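Local coordinates for protein histidine kinase (Methanosarcina mazei, PDB 3LI9) that probably transfers phosphate from ATP to a protein histidine in signal transduction, the chain here being its extracellular sensor domain of PDC fold, at residues Asn27-Gln32 / Leu173-Asp178; Glu56-Ile61 / Gly101-Tyr106. All blocks are in the same frame, centred on the assembly; numbering follows the deposited sequence.

Interaction 1 of 2, residues Asn27-Gln32 / Leu173-Asp178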
ATOM      1  N   ASN A  27      -7.910 -11.861   4.301  1.00 12.69           N
ATOM      2  CA  ASN A  27      -8.830 -11.550   3.197  1.00 13.71           C
ATOM      3  C   ASN A  27      -9.769 -10.399   3.425  1.00 13.59           C
ATOM      4  O   ASN A  27     -10.108  -9.699   2.466  1.00 15.05           O
ATOM      5  CB  ASN A  27      -9.554 -12.840   2.727  1.00 14.10           C
ATOM      6  CG  ASN A  27      -8.547 -13.834   2.136  1.00 15.30           C
ATOM      7  OD1 ASN A  27      -8.352 -14.971   2.659  1.00 22.52           O
ATOM      8  ND2 ASN A  27      -7.878 -13.428   1.111  1.00 10.87           N
ATOM      9  N   GLN A  28     -10.173 -10.130   4.684  1.00 13.92           N
ATOM     10  CA  GLN A  28     -10.879  -8.879   4.953  1.00 13.82           C
ATOM     11  C   GLN A  28     -10.072  -7.651   4.581  1.00 15.55           C
ATOM     12  O   GLN A  28     -10.610  -6.690   3.946  1.00 15.57           O
ATOM     13  CB  GLN A  28     -11.211  -8.855   6.473  1.00 14.33           C
ATOM     14  CG  GLN A  28     -12.350  -9.874   6.754  1.00 17.30           C
ATOM     15  CD  GLN A  28     -12.716  -9.903   8.214  1.00 19.86           C
ATOM     16  OE1 GLN A  28     -12.848  -8.838   8.828  1.00 24.42           O
ATOM     17  NE2 GLN A  28     -12.908 -11.097   8.783  1.00 20.71           N
ATOM     18  N   PHE A  29      -8.767  -7.679   4.917  1.00 14.58           N
ATOM     19  CA  PHE A  29      -7.950  -6.521   4.608  1.00 14.86           C
ATOM     20  C   PHE A  29      -7.706  -6.474   3.133  1.00 14.57           C
ATOM     21  O   PHE A  29      -7.607  -5.378   2.549  1.00 15.60           O
ATOM     22  CB  PHE A  29      -6.611  -6.566   5.372  1.00 15.12           C
ATOM     23  CG  PHE A  29      -6.734  -6.052   6.782  1.00 18.91           C
ATOM     24  CD1 PHE A  29      -6.732  -4.663   7.054  1.00 19.72           C
ATOM     25  CD2 PHE A  29      -6.916  -6.911   7.830  1.00 19.40           C
ATOM     26  CE1 PHE A  29      -6.859  -4.188   8.363  1.00 20.08           C
ATOM     27  CE2 PHE A  29      -7.001  -6.450   9.133  1.00 20.61           C
ATOM     28  CZ  PHE A  29      -6.983  -5.102   9.416  1.00 22.71           C
ATOM     29  N   ASP A  30      -7.626  -7.632   2.485  1.00 11.47           N
ATOM     30  CA  ASP A  30      -7.357  -7.643   1.057  1.00 12.97           C
ATOM     31  C   ASP A  30      -8.495  -7.013   0.233  1.00 15.38           C
ATOM     32  O   ASP A  30      -8.256  -6.458  -0.844  1.00 14.46           O
ATOM     33  CB  ASP A  30      -7.210  -9.068   0.557  1.00 14.81           C
ATOM     34  CG  ASP A  30      -6.784  -9.112  -0.927  1.00 14.63           C
ATOM     35  OD1 ASP A  30      -5.785  -8.474  -1.270  1.00 18.60           O
ATOM     36  OD2 ASP A  30      -7.456  -9.755  -1.746  1.00 16.20           O
ATOM     37  N   ALA A  31      -9.715  -7.147   0.714  1.00 15.56           N
ATOM     38  CA  ALA A  31     -10.880  -6.696  -0.122  1.00 17.61           C
ATOM     39  C   ALA A  31     -10.773  -5.210  -0.484  1.00 16.10           C
ATOM     40  O   ALA A  31     -10.969  -4.867  -1.643  1.00 16.68           O
ATOM     41  CB  ALA A  31     -12.213  -6.979   0.606  1.00 17.36           C
ATOM     42  N   GLN A  32     -10.446  -4.330   0.466  1.00 15.87           N
ATOM     43  CA  GLN A  32     -10.428  -2.912   0.163  1.00 17.71           C
ATOM     44  C   GLN A  32      -9.189  -2.628  -0.630  1.00 14.74           C
ATOM     45  O   GLN A  32      -9.177  -1.722  -1.445  1.00 15.00           O
ATOM     46  CB  GLN A  32     -10.407  -2.051   1.406  1.00 19.03           C
ATOM     47  CG  GLN A  32     -10.432  -0.521   1.145  1.00 24.80           C
ATOM     48  CD  GLN A  32     -11.635  -0.026   0.300  1.00 28.14           C
ATOM     49  OE1 GLN A  32     -12.789  -0.293   0.623  1.00 32.47           O
ATOM     50  NE2 GLN A  32     -11.355   0.635  -0.804  1.00 26.31           N
ATOM     51  N   LEU A 173      -2.916   4.593   5.783  1.00 12.33           N
ATOM     52  CA  LEU A 173      -3.039   3.306   6.450  1.00 13.38           C
ATOM     53  C   LEU A 173      -3.307   3.400   7.952  1.00 14.12           C
ATOM     54  O   LEU A 173      -3.319   2.359   8.651  1.00 13.93           O
ATOM     55  CB  LEU A 173      -1.730   2.518   6.282  1.00 14.42           C
ATOM     56  CG  LEU A 173      -1.390   2.158   4.827  1.00 17.65           C
ATOM     57  CD1 LEU A 173       0.100   1.694   4.637  1.00 22.51           C
ATOM     58  CD2 LEU A 173      -2.426   1.157   4.321  1.00 19.08           C
ATOM     59  N   GLU A 174      -3.609   4.598   8.454  1.00 13.90           N
ATOM     60  CA  GLU A 174      -3.992   4.637   9.872  1.00 14.77           C
ATOM     61  C   GLU A 174      -5.102   3.683  10.233  1.00 14.54           C
ATOM     62  O   GLU A 174      -5.082   3.078  11.319  1.00 16.54           O
ATOM     63  CB  GLU A 174      -4.455   6.069  10.221  1.00 15.39           C
ATOM     64  CG  GLU A 174      -4.703   6.243  11.699  1.00 22.63           C
ATOM     65  CD  GLU A 174      -5.008   7.708  12.032  1.00 34.14           C
ATOM     66  OE1 GLU A 174      -4.632   8.596  11.226  1.00 40.20           O
ATOM     67  OE2 GLU A 174      -5.635   7.964  13.065  1.00 37.02           O
ATOM     68  N   TYR A 175      -6.038   3.435   9.322  1.00 13.83           N
ATOM     69  CA  TYR A 175      -7.191   2.578   9.613  1.00 14.89           C
ATOM     70  C   TYR A 175      -6.740   1.153   9.938  1.00 14.44           C
ATOM     71  O   TYR A 175      -7.401   0.433  10.690  1.00 15.07           O
ATOM     72  CB  TYR A 175      -8.195   2.590   8.433  1.00 15.47           C
ATOM     73  CG  TYR A 175      -7.780   1.654   7.355  1.00 15.50           C
ATOM     74  CD1 TYR A 175      -8.261   0.297   7.318  1.00 16.98           C
ATOM     75  CD2 TYR A 175      -6.937   2.085   6.327  1.00 12.49           C
ATOM     76  CE1 TYR A 175      -7.839  -0.588   6.309  1.00 17.19           C
ATOM     77  CE2 TYR A 175      -6.564   1.239   5.297  1.00 15.95           C
ATOM     78  CZ  TYR A 175      -7.020  -0.087   5.290  1.00 18.20           C
ATOM     79  OH  TYR A 175      -6.595  -0.924   4.307  1.00 17.54           O
ATOM     80  N   VAL A 176      -5.614   0.767   9.363  1.00 12.90           N
ATOM     81  CA  VAL A 176      -5.104  -0.582   9.662  1.00 14.26           C
ATOM     82  C   VAL A 176      -4.822  -0.760  11.145  1.00 14.72           C
ATOM     83  O   VAL A 176      -5.197  -1.802  11.736  1.00 16.33           O
ATOM     84  CB  VAL A 176      -3.912  -0.890   8.801  1.00 13.73           C
ATOM     85  CG1 VAL A 176      -3.292  -2.287   9.184  1.00 14.27           C
ATOM     86  CG2 VAL A 176      -4.313  -0.856   7.334  1.00 12.73           C
ATOM     87  N   ASP A 177      -4.152   0.220  11.744  1.00 14.52           N
ATOM     88  CA  ASP A 177      -3.882   0.166  13.163  1.00 17.67           C
ATOM     89  C   ASP A 177      -5.186   0.232  13.924  1.00 18.42           C
ATOM     90  O   ASP A 177      -5.369  -0.505  14.873  1.00 17.52           O
ATOM     91  CB  ASP A 177      -2.973   1.304  13.622  1.00 17.50           C
ATOM     92  CG  ASP A 177      -2.466   1.099  15.057  1.00 23.24           C
ATOM     93  OD1 ASP A 177      -2.008   0.005  15.403  1.00 18.48           O
ATOM     94  OD2 ASP A 177      -2.578   2.019  15.903  1.00 24.10           O
ATOM     95  N   ASP A 178      -6.086   1.138  13.553  1.00 17.66           N
ATOM     96  CA  ASP A 178      -7.387   1.186  14.262  1.00 20.84           C
ATOM     97  C   ASP A 178      -8.108  -0.168  14.362  1.00 21.31           C
ATOM     98  O   ASP A 178      -8.607  -0.546  15.433  1.00 21.76           O
ATOM     99  CB  ASP A 178      -8.339   2.234  13.678  1.00 20.88           C
ATOM    100  CG  ASP A 178      -7.740   3.645  13.741  1.00 25.34           C
ATOM    101  OD1 ASP A 178      -6.789   3.883  14.525  1.00 24.16           O
ATOM    102  OD2 ASP A 178      -8.195   4.519  12.971  1.00 28.73           O
TER
HETATM  103  O   HOH W   1      -7.942  -3.040   4.000  1.00 23.72           O

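Interaction 2 of 2, residues Glu56-Ile61 / Gly101-Tyr106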
ATOM      1  N   GLU A  56      -7.266  20.336 -18.160  1.00 14.71           N
ATOM      2  CA  GLU A  56      -8.174  20.777 -17.083  1.00 16.06           C
ATOM      3  C   GLU A  56      -9.242  19.737 -16.808  1.00 14.67           C
ATOM      4  O   GLU A  56      -9.554  19.460 -15.665  1.00 13.99           O
ATOM      5  CB  GLU A  56      -8.932  22.089 -17.450  1.00 17.06           C
ATOM      6  CG  GLU A  56      -8.032  23.312 -17.635  1.00 29.14           C
ATOM      7  CD  GLU A  56      -7.478  23.849 -16.303  1.00 39.82           C
ATOM      8  OE1 GLU A  56      -8.094  23.573 -15.247  1.00 41.73           O
ATOM      9  OE2 GLU A  56      -6.422  24.556 -16.336  1.00 43.94           O
ATOM     10  N   GLU A  57      -9.704  19.068 -17.864  1.00 14.66           N
ATOM     11  CA  GLU A  57     -10.716  18.025 -17.660  1.00 13.64           C
ATOM     12  C   GLU A  57     -10.071  16.808 -16.932  1.00 14.06           C
ATOM     13  O   GLU A  57     -10.723  16.190 -16.073  1.00 13.50           O
ATOM     14  CB  GLU A  57     -11.291  17.574 -19.014  1.00 14.97           C
ATOM     15  CG  GLU A  57     -12.321  16.462 -18.859  1.00 16.37           C
ATOM     16  CD  GLU A  57     -13.163  16.290 -20.121  1.00 21.79           C
ATOM     17  OE1 GLU A  57     -12.715  15.570 -20.989  1.00 25.74           O
ATOM     18  OE2 GLU A  57     -14.161  16.982 -20.276  1.00 25.86           O
ATOM     19  N   ALA A  58      -8.847  16.424 -17.320  1.00 12.09           N
ATOM     20  CA  ALA A  58      -8.213  15.303 -16.656  1.00 13.12           C
ATOM     21  C   ALA A  58      -7.952  15.637 -15.157  1.00 12.38           C
ATOM     22  O   ALA A  58      -8.110  14.757 -14.284  1.00 12.03           O
ATOM     23  CB  ALA A  58      -6.930  14.898 -17.358  1.00 13.11           C
HETATM   24  N   MSE A  59      -7.661  16.909 -14.867  1.00 12.80           N
HETATM   25  CA  MSE A  59      -7.478  17.340 -13.469  1.00 11.59           C
HETATM   26  C   MSE A  59      -8.864  17.222 -12.760  1.00 13.55           C
HETATM   27  O   MSE A  59      -8.908  16.825 -11.586  1.00 13.40           O
HETATM   28  CB  MSE A  59      -6.802  18.743 -13.452  1.00 13.19           C
HETATM   29  CG  MSE A  59      -5.359  18.529 -13.822  1.00 14.20           C
HETATM   30 SE   MSE A  59      -4.462  20.326 -13.708  1.00 29.90          SE
HETATM   31  CE  MSE A  59      -4.943  20.893 -15.188  1.00 23.02           C
ATOM     32  N   SER A  60      -9.949  17.591 -13.468  1.00 11.94           N
ATOM     33  CA  SER A  60     -11.270  17.495 -12.857  1.00 13.09           C
ATOM     34  C   SER A  60     -11.621  16.028 -12.547  1.00 13.41           C
ATOM     35  O   SER A  60     -12.322  15.727 -11.529  1.00 12.84           O
ATOM     36  CB  SER A  60     -12.311  18.035 -13.802  1.00 15.16           C
ATOM     37  OG  SER A  60     -12.175  19.447 -13.733  1.00 21.81           O
ATOM     38  N   ILE A  61     -11.243  15.137 -13.451  1.00 11.53           N
ATOM     39  CA  ILE A  61     -11.531  13.693 -13.292  1.00 11.83           C
ATOM     40  C   ILE A  61     -10.811  13.162 -12.033  1.00 12.28           C
ATOM     41  O   ILE A  61     -11.439  12.487 -11.165  1.00 10.98           O
ATOM     42  CB  ILE A  61     -11.108  12.908 -14.547  1.00 11.68           C
ATOM     43  CG1 ILE A  61     -12.141  13.195 -15.701  1.00 12.58           C
ATOM     44  CG2 ILE A  61     -10.981  11.358 -14.206  1.00 10.66           C
ATOM     45  CD1 ILE A  61     -11.626  12.805 -17.146  1.00 14.41           C
ATOM     46  N   GLY A 101       6.809  21.097 -17.763  1.00 15.73           N
ATOM     47  CA  GLY A 101       5.569  21.167 -18.546  1.00 15.24           C
ATOM     48  C   GLY A 101       4.920  19.759 -18.692  1.00 15.30           C
ATOM     49  O   GLY A 101       3.832  19.667 -19.260  1.00 15.53           O
ATOM     50  N   ARG A 102       5.573  18.722 -18.179  1.00 14.66           N
ATOM     51  CA  ARG A 102       5.033  17.328 -18.257  1.00 15.47           C
ATOM     52  C   ARG A 102       3.699  17.297 -17.509  1.00 15.23           C
ATOM     53  O   ARG A 102       3.546  18.064 -16.524  1.00 15.03           O
ATOM     54  CB  ARG A 102       5.959  16.278 -17.650  1.00 15.34           C
ATOM     55  CG  ARG A 102       7.232  16.070 -18.533  1.00 17.03           C
ATOM     56  CD  ARG A 102       8.296  15.178 -17.950  1.00 18.03           C
ATOM     57  NE  ARG A 102       7.826  13.811 -17.663  1.00 17.80           N
ATOM     58  CZ  ARG A 102       8.601  12.874 -17.203  1.00 16.76           C
ATOM     59  NH1 ARG A 102       9.902  13.187 -17.056  1.00 19.81           N
ATOM     60  NH2 ARG A 102       8.125  11.656 -16.871  1.00 17.29           N
ATOM     61  N   PHE A 103       2.748  16.493 -17.968  1.00 13.78           N
ATOM     62  CA  PHE A 103       1.462  16.384 -17.202  1.00 13.80           C
ATOM     63  C   PHE A 103       1.661  15.448 -16.034  1.00 13.92           C
ATOM     64  O   PHE A 103       1.673  14.239 -16.197  1.00 15.53           O
ATOM     65  CB  PHE A 103       0.334  15.871 -18.120  1.00 13.87           C
ATOM     66  CG  PHE A 103      -1.051  16.124 -17.594  1.00 14.32           C
ATOM     67  CD1 PHE A 103      -1.380  17.323 -16.941  1.00 11.70           C
ATOM     68  CD2 PHE A 103      -2.042  15.129 -17.742  1.00 13.83           C
ATOM     69  CE1 PHE A 103      -2.640  17.561 -16.501  1.00 12.67           C
ATOM     70  CE2 PHE A 103      -3.349  15.378 -17.245  1.00 13.25           C
ATOM     71  CZ  PHE A 103      -3.639  16.597 -16.625  1.00 14.18           C
ATOM     72  N   VAL A 104       1.833  16.044 -14.827  1.00 12.95           N
ATOM     73  CA  VAL A 104       2.158  15.289 -13.610  1.00 14.01           C
ATOM     74  C   VAL A 104       1.288  15.754 -12.414  1.00 12.75           C
ATOM     75  O   VAL A 104       1.804  15.997 -11.314  1.00 12.60           O
ATOM     76  CB  VAL A 104       3.682  15.368 -13.272  1.00 16.39           C
ATOM     77  CG1 VAL A 104       4.519  14.453 -14.285  1.00 15.28           C
ATOM     78  CG2 VAL A 104       4.170  16.827 -13.244  1.00 15.43           C
ATOM     79  N   PRO A 105      -0.025  15.888 -12.630  1.00 11.47           N
ATOM     80  CA  PRO A 105      -0.856  16.478 -11.544  1.00 12.73           C
ATOM     81  C   PRO A 105      -1.040  15.511 -10.345  1.00 12.73           C
ATOM     82  O   PRO A 105      -1.441  14.351 -10.536  1.00 14.18           O
ATOM     83  CB  PRO A 105      -2.176  16.805 -12.244  1.00 12.73           C
ATOM     84  CG  PRO A 105      -2.289  15.663 -13.351  1.00 12.65           C
ATOM     85  CD  PRO A 105      -0.820  15.512 -13.819  1.00 11.70           C
ATOM     86  N   TYR A 106      -0.797  16.026  -9.132  1.00 13.15           N
ATOM     87  CA  TYR A 106      -0.991  15.233  -7.890  1.00 13.59           C
ATOM     88  C   TYR A 106      -2.116  15.934  -7.141  1.00 12.77           C
ATOM     89  O   TYR A 106      -1.902  16.995  -6.528  1.00 13.35           O
ATOM     90  CB  TYR A 106       0.313  15.221  -7.073  1.00 13.29           C
ATOM     91  CG  TYR A 106       0.182  14.512  -5.740  1.00 15.50           C
ATOM     92  CD1 TYR A 106      -0.368  13.262  -5.678  1.00 15.49           C
ATOM     93  CD2 TYR A 106       0.655  15.095  -4.556  1.00 16.57           C
ATOM     94  CE1 TYR A 106      -0.468  12.545  -4.421  1.00 15.87           C
ATOM     95  CE2 TYR A 106       0.549  14.412  -3.350  1.00 19.20           C
ATOM     96  CZ  TYR A 106       0.027  13.125  -3.313  1.00 16.79           C
ATOM     97  OH  TYR A 106      -0.130  12.449  -2.132  1.00 18.58           O
TER

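Interaction 1 of 2, residues Asn27-Gln32 / Leu173-Asp178
Tyr175 OH and the backbone oxygen of Phe29 share one water, which joins the two helices where their side chains also touch. The water donates to Phe29 O at 2.8 Å and lies only 2.5 Å from Tyr175 OH. It sits in the plane of the tyrosine ring, at its edge. The hydroxyl is thus linked to the backbone of helix 13-48 through this water.

Beside the bridge the rest of the contact is apolar. Phe29 brings its ring forward from the long helix, and CE1 does the touching: it lies 4.3 Å from Tyr175 CE1, which stands at the phenylalanine's edge, near its plane. The same Phe29 CE1 meets Val176 CG1 at 4.1 Å. In Val176, CG1 is anti to the backbone N (chi1 176°) and goes to the phenylalanine, while CG2 rests over one face of the Tyr175 ring, 3.5 Å above its plane and shifted toward the rim. One valine thus packs against both aromatic residues.

In this double-Cache sensor the short helix 174-180 follows strand 162-172 of the seven-stranded sheet and leads toward strand 190-194 of the four-stranded one. Met193 on that latter strand touches both Phe29 and Val176. On the same short helix, Asp177 forms a salt bridge with Lys207.

With no direct hydrogen bond between the segments, the tie between helix 13-48 and helix 174-180 rests here on dispersion around Phe29 CE1 and on a single bridging water.

Interaction 2 of 2, residues Glu56-Ile61 / Gly101-Tyr106
Phe103 presents the far edge of its ring to helix 55-67, where Ala58 and Met59 meet it close to the ring plane. Ala58 CB lies 3.6 Å from Phe103 CE2 and 3.8 Å from Phe103 CZ, so the methyl sits against one corner of the edge. Met59 CG comes in on the other side of CZ, 3.8 Å from Phe103 CZ and 3.9 Å from Phe103 CE1. The outermost ring carbon is therefore held between two neighbouring residues of one helical turn. The phenyl group reaches them because its CG is anti to the backbone N (chi1 -162°), extending the ring from the 101-106 backbone toward the helix.

Pro105, two residues on, completes the surface. Its CD lies 3.6 Å above the Phe103 plane, over the ring centre, and its CB is 3.9 Å from Met59 CG. This methylene of Met59 is thus shared by an aromatic edge and a proline ring. Met59 is a selenomethionine here, and its chain bends at chi3 (-81°), but it is CG and not the selenium that makes these closest contacts.

The seven-stranded antiparallel sheet belongs to one of the PAS-like modules of the PDC fold, and helix 55-67 packs on one of its faces at this point. Strand 105-108 pairs with strand 74-79 on one side and with strand 115-118 on the other, and Ile116 of the latter touches both Met59 and Pro105. The ring of Phe84 also meets that of Phe103, with their planes at about 40°. Near the start of the loop segment, Arg55 NH1 of the same helix hydrogen-bonds to Gly101 O, adding a polar tie beside the apolar packing.

How the interactions relate
From the N terminus, the long helix 13-48 passes first through residues 27-32, the opening half of interaction 1, and is followed by helix 55-67, which carries the first half of interaction 2. The chain then runs through strand 74-79 to residues 101-106, closing the shorter loop of interaction 2. Strands of the same seven-stranded sheet continue to residue 172, and residues 173-178 close interaction 1, so interaction 2 is nested within it. The centres are 29 Å apart and the two do not touch. The inner contact joins a helix to the seven-stranded sheet; the outer one brings the helix that follows that sheet against the long helix, beside the four-stranded sheet.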